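Local structure of endo-1,4-beta-xylanase C (Paenibacillus barcinonensis, 4XUO) at residues K79-S84 with K143-L148; A87-T92 with E111-Q116; V93-G98 with Y127-S132; E70-S75 with G123-E128. The protein cleaves internal beta-1,4-xylosidic linkages in xylan, and the chain described here is its CBM22-1 xylan-binding domain, with a bound calcium ion. All coordinates share one frame; numbering follows the deposited sequence.

Interaction 1 of 4, residues K79-S84 with K143-L148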
loop_
_atom_site.group_PDB
_atom_site.type_symbol
_atom_site.label_atom_id
_atom_site.label_comp_id
_atom_site.label_asym_id
_atom_site.label_seq_id
_atom_site.Cartn_x
_atom_site.Cartn_y
_atom_site.Cartn_z
ATOM N N LYS A 79 2.054 3.100 -10.783
ATOM C CA LYS A 79 2.156 3.922 -12.010
ATOM C C LYS A 79 1.319 5.160 -11.788
ATOM O O LYS A 79 0.281 5.110 -11.121
ATOM C CB LYS A 79 1.651 3.145 -13.239
ATOM C CG LYS A 79 1.849 3.889 -14.563
ATOM C CD LYS A 79 1.397 3.035 -15.746
ATOM C CE LYS A 79 1.537 3.776 -17.076
ATOM N NZ LYS A 79 0.909 3.063 -18.231
ATOM N N LEU A 80 1.760 6.309 -12.301
ATOM C CA LEU A 80 0.948 7.521 -12.119
ATOM C C LEU A 80 -0.200 7.560 -13.144
ATOM O O LEU A 80 -0.118 6.966 -14.216
ATOM C CB LEU A 80 1.801 8.780 -12.231
ATOM C CG LEU A 80 2.976 8.988 -11.269
ATOM C CD1 LEU A 80 3.524 10.405 -11.392
ATOM C CD2 LEU A 80 2.638 8.755 -9.802
ATOM N N VAL A 81 -1.289 8.213 -12.770
ATOM C CA VAL A 81 -2.412 8.420 -13.681
ATOM C C VAL A 81 -1.939 9.368 -14.794
ATOM O O VAL A 81 -1.090 10.223 -14.562
ATOM C CB VAL A 81 -3.641 8.967 -12.924
ATOM C CG1 VAL A 81 -4.728 9.443 -13.866
ATOM C CG2 VAL A 81 -4.199 7.901 -12.000
ATOM N N ALA A 82 -2.480 9.171 -15.999
ATOM C CA ALA A 82 -2.057 9.899 -17.201
ATOM C C ALA A 82 -2.114 11.394 -16.981
ATOM O O ALA A 82 -3.106 11.900 -16.486
ATOM C CB ALA A 82 -2.943 9.504 -18.364
ATOM N N GLY A 83 -1.030 12.094 -17.313
ATOM C CA GLY A 83 -0.961 13.549 -17.114
ATOM C C GLY A 83 -0.234 14.053 -15.867
ATOM O O GLY A 83 0.332 15.146 -15.887
ATOM N N SER A 84 -0.245 13.275 -14.780
ATOM C CA SER A 84 0.495 13.616 -13.541
ATOM C C SER A 84 2.009 13.794 -13.816
ATOM O O SER A 84 2.569 13.064 -14.611
ATOM C CB SER A 84 0.309 12.486 -12.495
ATOM O OG SER A 84 -0.933 12.544 -11.809
ATOM N N LYS A 143 -0.716 16.362 -4.780
ATOM C CA LYS A 143 -1.770 16.243 -5.796
ATOM C C LYS A 143 -1.608 15.067 -6.760
ATOM O O LYS A 143 -2.486 14.817 -7.556
ATOM C CB LYS A 143 -1.860 17.539 -6.601
ATOM C CG LYS A 143 -2.483 18.681 -5.826
ATOM C CD LYS A 143 -2.810 19.864 -6.732
ATOM C CE LYS A 143 -4.163 20.478 -6.379
ATOM N NZ LYS A 143 -5.307 19.551 -6.636
ATOM N N ALA A 144 -0.508 14.326 -6.693
ATOM C CA ALA A 144 -0.380 13.137 -7.519
ATOM C C ALA A 144 -1.557 12.168 -7.397
ATOM O O ALA A 144 -2.118 11.962 -6.307
ATOM C CB ALA A 144 0.935 12.408 -7.215
ATOM N N ALA A 145 -1.932 11.610 -8.540
ATOM C CA ALA A 145 -2.866 10.499 -8.630
ATOM C C ALA A 145 -2.115 9.312 -9.184
ATOM O O ALA A 145 -1.186 9.461 -9.993
ATOM C CB ALA A 145 -4.053 10.845 -9.515
ATOM N N TYR A 146 -2.488 8.114 -8.723
ATOM C CA TYR A 146 -1.709 6.945 -9.006
ATOM C C TYR A 146 -2.469 5.653 -8.838
ATOM O O TYR A 146 -3.534 5.616 -8.198
ATOM C CB TYR A 146 -0.416 6.917 -8.158
ATOM C CG TYR A 146 -0.568 7.274 -6.681
ATOM C CD1 TYR A 146 -0.961 6.320 -5.735
ATOM C CD2 TYR A 146 -0.316 8.573 -6.233
ATOM C CE1 TYR A 146 -1.077 6.648 -4.396
ATOM C CE2 TYR A 146 -0.422 8.916 -4.888
ATOM C CZ TYR A 146 -0.823 7.965 -3.971
ATOM O OH TYR A 146 -0.961 8.320 -2.637
ATOM N N LEU A 147 -1.901 4.617 -9.451
ATOM C CA LEU A 147 -2.462 3.279 -9.525
ATOM C C LEU A 147 -1.594 2.254 -8.795
ATOM O O LEU A 147 -0.363 2.381 -8.769
ATOM C CB LEU A 147 -2.538 2.825 -10.993
ATOM C CG LEU A 147 -3.314 3.746 -11.915
ATOM C CD1 LEU A 147 -2.867 3.587 -13.351
ATOM C CD2 LEU A 147 -4.801 3.510 -11.798
ATOM N N LEU A 148 -2.248 1.202 -8.279
ATOM C CA LEU A 148 -1.600 0.070 -7.622
ATOM C C LEU A 148 -2.125 -1.244 -8.170
ATOM O O LEU A 148 -3.357 -1.427 -8.300
ATOM C CB LEU A 148 -1.856 0.118 -6.097
ATOM C CG LEU A 148 -1.381 -1.064 -5.259
ATOM C CD1 LEU A 148 0.138 -1.147 -5.235
ATOM C CD2 LEU A 148 -1.923 -1.040 -3.835
#
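Val81 lies against Ala145 and Leu147 at the point where strand 71-80 ends beside the start of strand 146-157, antiparallel neighbours in one sheet of the CBM22 beta-sandwich. Its CB is 3.9 Å from Ala145 CB. With CG1 anti to the backbone N (chi1 169°), the other branch, CG2, is left beside that N and reaches over the peptide linking Ala145 to Tyr146, coming 3.7 Å from Tyr146 N and 4.2 Å from Leu147 CG. Gln47 of strand 45-49 touches the same valine. Two residues earlier, Lys79 and Leu147 form a hydrogen-bonded pair: Leu147 N gives Lys79 O a 2.8 Å bond, and Lys79 N returns a longer one to Leu147 O. Leu80 and Tyr146 are the adjacent non-hydrogen-bonded pair. Their side chains leave the sheet on the inner face, where both touch Leu89 of the opposing sheet, and Leu80 CD2 approaches Tyr146 CB to 3.9 Å. The tyrosine continues away from the leucine, and its OH bonds to Leu137 O. Beyond the strand, a type II turn from Val81 to Ser84 carries the chain back, with Ser84 OG 3.5 Å from Ala145 N. The last rung before this turn is nearly straight at hydrogen (171°) yet poorly aimed at the acceptor: Val81 N sits 3.0 Å from Ala145 O, 47° out of the plane of that carbonyl.

Interaction 2 of 4, residues A87-T92 with E111-Q116. Unlike the reference sequence in segment 87-92: Ala87 (reference Pro).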
loop_
_atom_site.group_PDB
_atom_site.type_symbol
_atom_site.label_atom_id
_atom_site.label_comp_id
_atom_site.label_asym_id
_atom_site.label_seq_id
_atom_site.Cartn_x
_atom_site.Cartn_y
_atom_site.Cartn_z
ATOM N N ALA A 87 6.653 11.821 -9.662
ATOM C CA ALA A 87 6.539 11.935 -8.224
ATOM C C ALA A 87 7.014 10.659 -7.518
ATOM O O ALA A 87 7.099 9.579 -8.126
ATOM C CB ALA A 87 5.106 12.250 -7.808
ATOM N N ASP A 88 7.347 10.808 -6.236
ATOM C CA ASP A 88 7.956 9.716 -5.464
ATOM C C ASP A 88 6.845 9.076 -4.637
ATOM O O ASP A 88 5.987 9.790 -4.107
ATOM C CB ASP A 88 9.096 10.211 -4.570
ATOM C CG ASP A 88 10.295 10.819 -5.362
ATOM O OD1 ASP A 88 10.604 10.375 -6.496
ATOM O OD2 ASP A 88 10.932 11.771 -4.833
ATOM N N LEU A 89 6.817 7.750 -4.580
ATOM C CA LEU A 89 5.765 7.002 -3.858
ATOM C C LEU A 89 6.423 6.045 -2.872
ATOM O O LEU A 89 7.439 5.424 -3.196
ATOM C CB LEU A 89 4.901 6.151 -4.809
ATOM C CG LEU A 89 3.701 6.848 -5.448
ATOM C CD1 LEU A 89 4.148 8.068 -6.220
ATOM C CD2 LEU A 89 2.952 5.865 -6.341
ATOM N N LYS A 90 5.822 5.890 -1.699
ATOM C CA LYS A 90 6.284 4.865 -0.744
ATOM C C LYS A 90 5.141 4.295 0.046
ATOM O O LYS A 90 4.075 4.944 0.144
ATOM C CB LYS A 90 7.312 5.444 0.231
ATOM C CG LYS A 90 6.800 6.474 1.227
ATOM C CD LYS A 90 7.934 7.008 2.093
ATOM C CE LYS A 90 7.399 7.417 3.446
ATOM N NZ LYS A 90 8.322 8.293 4.174
ATOM N N PHE A 91 5.364 3.123 0.648
ATOM C CA PHE A 91 4.434 2.579 1.650
ATOM C C PHE A 91 4.803 3.001 3.076
ATOM O O PHE A 91 5.952 2.947 3.442
ATOM C CB PHE A 91 4.470 1.055 1.636
ATOM C CG PHE A 91 3.841 0.419 0.423
ATOM C CD1 PHE A 91 2.489 0.515 0.177
ATOM C CD2 PHE A 91 4.618 -0.400 -0.420
ATOM C CE1 PHE A 91 1.916 -0.114 -0.915
ATOM C CE2 PHE A 91 4.040 -1.043 -1.494
ATOM C CZ PHE A 91 2.693 -0.887 -1.748
ATOM N N THR A 92 3.820 3.332 3.919
ATOM C CA THR A 92 4.034 3.677 5.318
ATOM C C THR A 92 2.990 2.895 6.152
ATOM O O THR A 92 1.911 2.621 5.671
ATOM C CB THR A 92 3.806 5.195 5.503
ATOM O OG1 THR A 92 4.765 5.901 4.703
ATOM C CG2 THR A 92 3.954 5.632 6.950
ATOM N N GLU A 111 10.302 5.660 -4.197
ATOM C CA GLU A 111 10.787 5.456 -5.573
ATOM C C GLU A 111 10.149 6.533 -6.471
ATOM O O GLU A 111 8.971 6.900 -6.295
ATOM C CB GLU A 111 10.421 4.061 -6.092
ATOM C CG GLU A 111 11.254 2.912 -5.525
ATOM C CD GLU A 111 12.613 2.749 -6.182
ATOM O OE1 GLU A 111 12.861 3.441 -7.193
ATOM O OE2 GLU A 111 13.429 1.911 -5.695
ATOM N N GLN A 112 10.930 7.055 -7.418
ATOM C CA GLN A 112 10.366 7.906 -8.465
ATOM C C GLN A 112 9.482 7.082 -9.393
ATOM O O GLN A 112 9.898 6.030 -9.875
ATOM C CB GLN A 112 11.479 8.566 -9.305
ATOM C CG GLN A 112 10.933 9.116 -10.623
ATOM C CD GLN A 112 11.884 10.059 -11.344
ATOM O OE1 GLN A 112 11.908 11.265 -11.081
ATOM N NE2 GLN A 112 12.652 9.513 -12.270
ATOM N N VAL A 113 8.278 7.595 -9.657
ATOM C CA VAL A 113 7.282 6.953 -10.498
ATOM C C VAL A 113 6.746 7.967 -11.540
ATOM O O VAL A 113 6.648 9.164 -11.248
ATOM C CB VAL A 113 6.096 6.427 -9.665
ATOM C CG1 VAL A 113 5.125 5.640 -10.537
ATOM C CG2 VAL A 113 6.609 5.536 -8.535
ATOM N N THR A 114 6.474 7.485 -12.756
ATOM C CA THR A 114 5.950 8.338 -13.852
ATOM C C THR A 114 4.618 7.800 -14.351
ATOM O O THR A 114 4.202 6.689 -13.980
ATOM C CB THR A 114 6.945 8.388 -15.061
ATOM O OG1 THR A 114 7.009 7.118 -15.720
ATOM C CG2 THR A 114 8.347 8.782 -14.589
ATOM N N ASP A 115 3.960 8.562 -15.232
ATOM C CA ASP A 115 2.775 8.057 -15.929
ATOM C C ASP A 115 3.060 7.145 -17.142
ATOM O O ASP A 115 2.130 6.745 -17.831
ATOM C CB ASP A 115 1.788 9.208 -16.248
ATOM C CG ASP A 115 2.186 10.049 -17.449
ATOM O OD1 ASP A 115 3.304 9.913 -18.002
ATOM O OD2 ASP A 115 1.330 10.862 -17.845
ATOM N N GLN A 116 4.323 6.772 -17.356
ATOM C CA GLN A 116 4.760 6.013 -18.523
ATOM C C GLN A 116 5.060 4.526 -18.307
ATOM O O GLN A 116 5.097 3.786 -19.279
ATOM C CB GLN A 116 6.037 6.644 -19.113
ATOM C CG GLN A 116 5.956 8.119 -19.502
ATOM C CD GLN A 116 4.945 8.391 -20.598
ATOM O OE1 GLN A 116 3.764 8.619 -20.325
ATOM N NE2 GLN A 116 5.404 8.394 -21.850
#
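Asp88 overlaps Gln112 with one carboxylate oxygen: OD1 lies 3.2 Å from Gln112 CA and 3.5 Å from its CB. CG stands beside the aspartate's own backbone N (chi1 -63°), which tips the carboxylate toward the neighbouring strand, while Gln112 runs outward in an extended chain, its amide turned 32° from the carboxylate plane. On the reverse face Leu89 and Val113 meet more simply, Leu89 CB lying 4.1 Å from Val113 CG2. These two side chains also touch Val78 and Leu80 of strand 71-80, so they belong to the apolar layer between the sheets. Four backbone hydrogen bonds join the strands. Ala87, which is proline in the reference sequence, pairs with Val113 through both its N and its O. Leu89 and Glu111 form the second hydrogen-bonded pair. Glu111 O accepts from Leu89 N at 2.9 Å and also has a CA-H...O contact with Asp88, whose CA is 3.1 Å away. The segments 87-92 and 111-113 run at 127° to each other, well short of strictly antiparallel. After Val113 the chain departs: Thr114 OG1 accepts from Gln116 N at 3.2 Å in an ST turn, and Asp115 OD2 receives Gly83 N from the turn that follows strand 71-80. Strand 111-113 is thus a short antiparallel partner of strand 87-96, with Gln112 on the outer face, Val113 turned into the core and Glu111 on the face of Val113 at its exposed end, an edge addition to the beta-sandwich of this carbohydrate-binding module.

Interaction 3 of 4, residues V93-G98 with Y127-S132. Unlike the reference sequence in segment 93-98: Gly98 (reference Arg).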
loop_
_atom_site.group_PDB
_atom_site.type_symbol
_atom_site.label_atom_id
_atom_site.label_comp_id
_atom_site.label_asym_id
_atom_site.label_seq_id
_atom_site.Cartn_x
_atom_site.Cartn_y
_atom_site.Cartn_z
ATOM N N VAL A 93 3.357 2.479 7.357
ATOM C CA VAL A 93 2.407 1.892 8.330
ATOM C C VAL A 93 2.217 2.862 9.513
ATOM O O VAL A 93 3.146 3.217 10.216
ATOM C CB VAL A 93 2.871 0.490 8.809
ATOM C CG1 VAL A 93 1.894 -0.076 9.854
ATOM C CG2 VAL A 93 2.940 -0.459 7.621
ATOM N N GLU A 94 0.972 3.301 9.684
ATOM C CA GLU A 94 0.542 4.045 10.860
ATOM C C GLU A 94 0.116 3.026 11.928
ATOM O O GLU A 94 -0.763 2.216 11.690
ATOM C CB GLU A 94 -0.631 4.923 10.442
ATOM C CG GLU A 94 -1.411 5.584 11.552
ATOM C CD GLU A 94 -2.513 6.438 10.960
ATOM O OE1 GLU A 94 -3.588 5.902 10.639
ATOM O OE2 GLU A 94 -2.288 7.636 10.782
ATOM N N ARG A 95 0.772 3.076 13.096
ATOM C CA ARG A 95 0.695 2.050 14.142
ATOM C C ARG A 95 0.313 2.689 15.495
ATOM O O ARG A 95 0.860 3.715 15.871
ATOM C CB ARG A 95 2.060 1.344 14.268
ATOM C CG ARG A 95 2.158 0.355 15.438
ATOM C CD ARG A 95 3.377 -0.568 15.357
ATOM N NE ARG A 95 4.586 0.228 15.258
ATOM C CZ ARG A 95 5.237 0.755 16.302
ATOM N NH1 ARG A 95 4.883 0.495 17.557
ATOM N NH2 ARG A 95 6.284 1.528 16.092
ATOM N N ARG A 96 -0.638 2.111 16.208
ATOM C CA ARG A 96 -0.794 2.431 17.633
ATOM C C ARG A 96 0.134 1.551 18.431
ATOM O O ARG A 96 0.020 0.331 18.354
ATOM C CB ARG A 96 -2.200 2.159 18.108
ATOM C CG ARG A 96 -3.166 3.235 17.771
ATOM C CD ARG A 96 -4.477 2.967 18.465
ATOM N NE ARG A 96 -5.431 4.042 18.230
ATOM C CZ ARG A 96 -6.068 4.248 17.082
ATOM N NH1 ARG A 96 -5.862 3.454 16.033
ATOM N NH2 ARG A 96 -6.923 5.250 16.973
ATOM N N ASP A 97 1.014 2.162 19.220
ATOM C CA ASP A 97 1.983 1.375 19.984
ATOM C C ASP A 97 1.335 0.829 21.265
ATOM O O ASP A 97 0.142 1.024 21.487
ATOM C CB ASP A 97 3.279 2.165 20.219
ATOM C CG ASP A 97 3.117 3.344 21.168
ATOM O OD1 ASP A 97 2.147 3.413 21.937
ATOM O OD2 ASP A 97 4.006 4.198 21.146
ATOM N N GLY A 98 2.116 0.120 22.078
ATOM C CA GLY A 98 1.675 -0.359 23.386
ATOM C C GLY A 98 0.931 0.619 24.296
ATOM O O GLY A 98 0.057 0.198 25.057
ATOM N N TYR A 127 6.771 -5.206 13.650
ATOM C CA TYR A 127 6.622 -4.351 14.820
ATOM C C TYR A 127 6.759 -5.164 16.098
ATOM O O TYR A 127 6.458 -6.379 16.114
ATOM C CB TYR A 127 5.275 -3.620 14.809
ATOM C CG TYR A 127 4.085 -4.486 15.143
ATOM C CD1 TYR A 127 3.551 -5.389 14.218
ATOM C CD2 TYR A 127 3.488 -4.406 16.384
ATOM C CE1 TYR A 127 2.459 -6.192 14.541
ATOM C CE2 TYR A 127 2.401 -5.206 16.709
ATOM C CZ TYR A 127 1.885 -6.086 15.791
ATOM O OH TYR A 127 0.801 -6.896 16.168
ATOM N N GLU A 128 7.123 -4.465 17.167
ATOM C CA GLU A 128 7.378 -5.093 18.485
ATOM C C GLU A 128 6.258 -4.899 19.488
ATOM O O GLU A 128 6.086 -5.728 20.386
ATOM C CB GLU A 128 8.658 -4.526 19.092
ATOM C CG GLU A 128 9.884 -4.633 18.198
ATOM C CD GLU A 128 11.094 -3.943 18.799
ATOM O OE1 GLU A 128 11.493 -2.872 18.290
ATOM O OE2 GLU A 128 11.638 -4.462 19.793
ATOM N N GLN A 129 5.550 -3.778 19.394
ATOM C CA GLN A 129 4.415 -3.496 20.290
ATOM C C GLN A 129 3.331 -2.753 19.516
ATOM O O GLN A 129 3.648 -1.939 18.666
ATOM C CB GLN A 129 4.880 -2.644 21.480
ATOM C CG GLN A 129 5.706 -1.426 21.105
ATOM C CD GLN A 129 5.980 -0.447 22.255
ATOM O OE1 GLN A 129 7.103 -0.353 22.760
ATOM N NE2 GLN A 129 4.981 0.292 22.654
ATOM N N GLY A 130 2.066 -3.021 19.825
ATOM C CA GLY A 130 0.971 -2.279 19.212
ATOM C C GLY A 130 -0.372 -2.973 19.086
ATOM O O GLY A 130 -0.477 -4.207 19.177
ATOM N N SER A 131 -1.415 -2.173 18.850
ATOM C CA SER A 131 -2.788 -2.698 18.790
ATOM C C SER A 131 -3.502 -2.583 17.441
ATOM O O SER A 131 -4.441 -3.337 17.178
ATOM C CB SER A 131 -3.660 -1.997 19.838
ATOM O OG SER A 131 -3.753 -0.596 19.600
ATOM N N SER A 132 -3.087 -1.617 16.624
ATOM C CA SER A 132 -3.651 -1.386 15.318
ATOM C C SER A 132 -2.544 -1.032 14.325
ATOM O O SER A 132 -1.566 -0.386 14.685
ATOM C CB SER A 132 -4.695 -0.251 15.362
ATOM O OG SER A 132 -4.084 1.000 15.507
HETATM O O HOH W 1 -2.875 2.210 13.415
#
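Arg95 and Tyr127 run across one another at a slant, guanidinium and ring planes only 19° apart, at the edge of the beta-sandwich where the 127-132 loop carries the chain from one sheet to the other. The arginine's CD lies 3.6 Å from Tyr127 CB, and from there the chain bends at its third torsion (chi3 56°), bringing NH1 to Gln129 O at 2.9 Å, with that oxygen tilted 24° out of the guanidinium plane. NE forms a salt bridge with Asp105. A leucine in place of Arg95 would probably leave the Asp105 carboxylate without its charged mate and Gln129 O without this donor. Arg96 goes the opposite way, extended from CG to NE, and its NH1 meets Ser132 OG at 3.1 Å exactly in the guanidinium plane. Between the two arginine side chains the backbones join: Arg96 N bonds to Ser132 O, and Ser131 N to Arg96 O. Gly130 sits so tightly against Arg96 O that a CB there would collide with it. Ser132 OG has a further partner in a water 2.7 Å away, and the same water donates to Glu94 O, also at 2.7 Å.

Interaction 4 of 4, residues E70-S75 with G123-E128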
loop_
_atom_site.group_PDB
_atom_site.type_symbol
_atom_site.label_atom_id
_atom_site.label_comp_id
_atom_site.label_asym_id
_atom_site.label_seq_id
_atom_site.Cartn_x
_atom_site.Cartn_y
_atom_site.Cartn_z
ATOM N N GLU A 70 6.305 -10.790 13.812
ATOM C CA GLU A 70 6.363 -11.464 12.510
ATOM C C GLU A 70 7.122 -10.544 11.573
ATOM O O GLU A 70 6.902 -9.339 11.593
ATOM C CB GLU A 70 4.967 -11.739 11.952
ATOM C CG GLU A 70 4.156 -12.764 12.742
ATOM C CD GLU A 70 2.837 -13.147 12.086
ATOM O OE1 GLU A 70 2.093 -12.261 11.616
ATOM O OE2 GLU A 70 2.524 -14.356 12.056
ATOM N N VAL A 71 8.051 -11.097 10.792
ATOM C CA VAL A 71 8.640 -10.324 9.676
ATOM C C VAL A 71 7.883 -10.635 8.398
ATOM O O VAL A 71 7.778 -11.803 7.986
ATOM C CB VAL A 71 10.120 -10.629 9.496
ATOM C CG1 VAL A 71 10.675 -9.824 8.337
ATOM C CG2 VAL A 71 10.878 -10.295 10.777
ATOM N N VAL A 72 7.331 -9.592 7.766
ATOM C CA VAL A 72 6.618 -9.746 6.495
ATOM C C VAL A 72 7.262 -8.940 5.363
ATOM O O VAL A 72 8.091 -8.068 5.594
ATOM C CB VAL A 72 5.108 -9.376 6.610
ATOM C CG1 VAL A 72 4.466 -10.192 7.734
ATOM C CG2 VAL A 72 4.931 -7.891 6.879
ATOM N N GLU A 73 6.898 -9.296 4.142
ATOM C CA GLU A 73 7.366 -8.605 2.929
ATOM C C GLU A 73 6.171 -8.075 2.110
ATOM O O GLU A 73 5.293 -8.842 1.697
ATOM C CB GLU A 73 8.221 -9.559 2.081
ATOM C CG GLU A 73 9.033 -8.894 0.951
ATOM C CD GLU A 73 10.187 -9.798 0.503
ATOM O OE1 GLU A 73 11.349 -9.493 0.845
ATOM O OE2 GLU A 73 9.905 -10.861 -0.094
ATOM N N ILE A 74 6.157 -6.739 1.915
ATOM C CA ILE A 74 5.085 -5.994 1.281
ATOM C C ILE A 74 5.564 -5.542 -0.085
ATOM O O ILE A 74 6.630 -4.930 -0.178
ATOM C CB ILE A 74 4.674 -4.765 2.124
ATOM C CG1 ILE A 74 4.252 -5.229 3.522
ATOM C CG2 ILE A 74 3.534 -3.986 1.465
ATOM C CD1 ILE A 74 3.986 -4.133 4.532
ATOM N N SER A 75 4.805 -5.866 -1.122
ATOM C CA SER A 75 5.170 -5.485 -2.486
ATOM C C SER A 75 3.983 -5.166 -3.374
ATOM O O SER A 75 2.835 -5.591 -3.136
ATOM C CB SER A 75 5.968 -6.596 -3.145
ATOM O OG SER A 75 5.173 -7.775 -3.206
ATOM N N GLY A 123 9.296 -3.754 0.412
ATOM C CA GLY A 123 10.081 -3.644 1.608
ATOM C C GLY A 123 9.586 -4.637 2.666
ATOM O O GLY A 123 8.415 -5.058 2.620
ATOM N N GLN A 124 10.481 -4.995 3.587
ATOM C CA GLN A 124 10.100 -5.760 4.775
ATOM C C GLN A 124 9.511 -4.886 5.897
ATOM O O GLN A 124 9.761 -3.669 5.990
ATOM C CB GLN A 124 11.262 -6.599 5.235
ATOM C CG GLN A 124 11.500 -7.745 4.301
ATOM C CD GLN A 124 12.592 -8.653 4.763
ATOM O OE1 GLN A 124 13.069 -8.528 5.890
ATOM N NE2 GLN A 124 13.028 -9.546 3.880
ATOM N N TYR A 125 8.682 -5.500 6.729
ATOM C CA TYR A 125 8.087 -4.809 7.852
ATOM C C TYR A 125 7.876 -5.785 9.032
ATOM O O TYR A 125 7.602 -6.985 8.825
ATOM C CB TYR A 125 6.730 -4.217 7.426
ATOM C CG TYR A 125 6.022 -3.517 8.561
ATOM C CD1 TYR A 125 6.440 -2.286 8.987
ATOM C CD2 TYR A 125 4.996 -4.134 9.262
ATOM C CE1 TYR A 125 5.835 -1.649 10.049
ATOM C CE2 TYR A 125 4.399 -3.511 10.336
ATOM C CZ TYR A 125 4.825 -2.258 10.715
ATOM O OH TYR A 125 4.258 -1.611 11.779
ATOM N N SER A 126 8.001 -5.220 10.227
ATOM C CA SER A 126 7.658 -5.863 11.503
ATOM C C SER A 126 7.435 -4.812 12.576
ATOM O O SER A 126 7.907 -3.679 12.465
ATOM C CB SER A 126 8.796 -6.777 11.938
ATOM O OG SER A 126 9.997 -6.066 12.217
ATOM N N TYR A 127 6.771 -5.206 13.650
ATOM C CA TYR A 127 6.622 -4.351 14.820
ATOM C C TYR A 127 6.759 -5.164 16.098
ATOM O O TYR A 127 6.458 -6.379 16.114
ATOM C CB TYR A 127 5.275 -3.620 14.809
ATOM C CG TYR A 127 4.085 -4.486 15.143
ATOM C CD1 TYR A 127 3.551 -5.389 14.218
ATOM C CD2 TYR A 127 3.488 -4.406 16.384
ATOM C CE1 TYR A 127 2.459 -6.192 14.541
ATOM C CE2 TYR A 127 2.401 -5.206 16.709
ATOM C CZ TYR A 127 1.885 -6.086 15.791
ATOM O OH TYR A 127 0.801 -6.896 16.168
ATOM N N GLU A 128 7.123 -4.465 17.167
ATOM C CA GLU A 128 7.378 -5.093 18.485
ATOM C C GLU A 128 6.258 -4.899 19.488
ATOM O O GLU A 128 6.086 -5.728 20.386
ATOM C CB GLU A 128 8.658 -4.526 19.092
ATOM C CG GLU A 128 9.884 -4.633 18.198
ATOM C CD GLU A 128 11.094 -3.943 18.799
ATOM O OE1 GLU A 128 11.493 -2.872 18.290
ATOM O OE2 GLU A 128 11.638 -4.462 19.793
HETATM O O HOH W 2 5.395 -7.735 13.082
#
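Tyr125 directs its CG anti to the backbone N (chi1 178°) while Val72 turns CG1 anti to its carbonyl carbon (chi1 -55°), which leaves CG2 between N and that carbon; these settings lay the two side chains alongside each other, Val72 CG2 at the edge of the tyrosine ring. They belong to adjacent antiparallel strands, 71-80 and 119-125, of one beta-sandwich sheet. Ile74 flanks the tyrosine too, its CD1 4.0 Å from Tyr125 CB, and all three face inward; Leu133 of the opposing sheet touches Tyr125 and Leu135 touches Ile74, while Val72 meets Val66 of a loop. The ring's far end is fixed by Tyr125 OH bonding to Asp105. Two hydrogen-bonded pairs, Val72 with Tyr125 and Ile74 with Gly123, supply four backbone bonds; Val72 N to Tyr125 O is the straightest at 176°. On the outer face Glu73 and Gln124 slant past each other, carboxylate and amide 47° apart, with only a weak 3.5 Å bond from Gln124 NE2 to Glu73 OE1. Farther on, Ser126 CB comes 3.2 Å from Glu70 O. A water then spans the widening gap: it accepts from Tyr127 N at 2.9 Å and lies 2.7 Å from Glu70 O.

From the N terminus, strand 71-80 supplies the first segments of interactions 4 and 1 in turn, and strand 87-96 those of interactions 2 and 3. Interaction 2 closes the first and shortest loop, at 111-116; interaction 4 closes next, at 123-128, with interaction 2 nested inside it. Interaction 3 shares Tyr127 and Glu128 with interaction 4 and crosses interaction 2. Interaction 1 closes last, at 143-148, enclosing interactions 2 and 3 and crossing interaction 4. Interactions 1 and 4 bind strand 71-80 to its two neighbours in one sheet, about 26 Å apart between centres. Interactions 2 and 3 serve the other sheet, and Phe91 against Ile74 joins the layers.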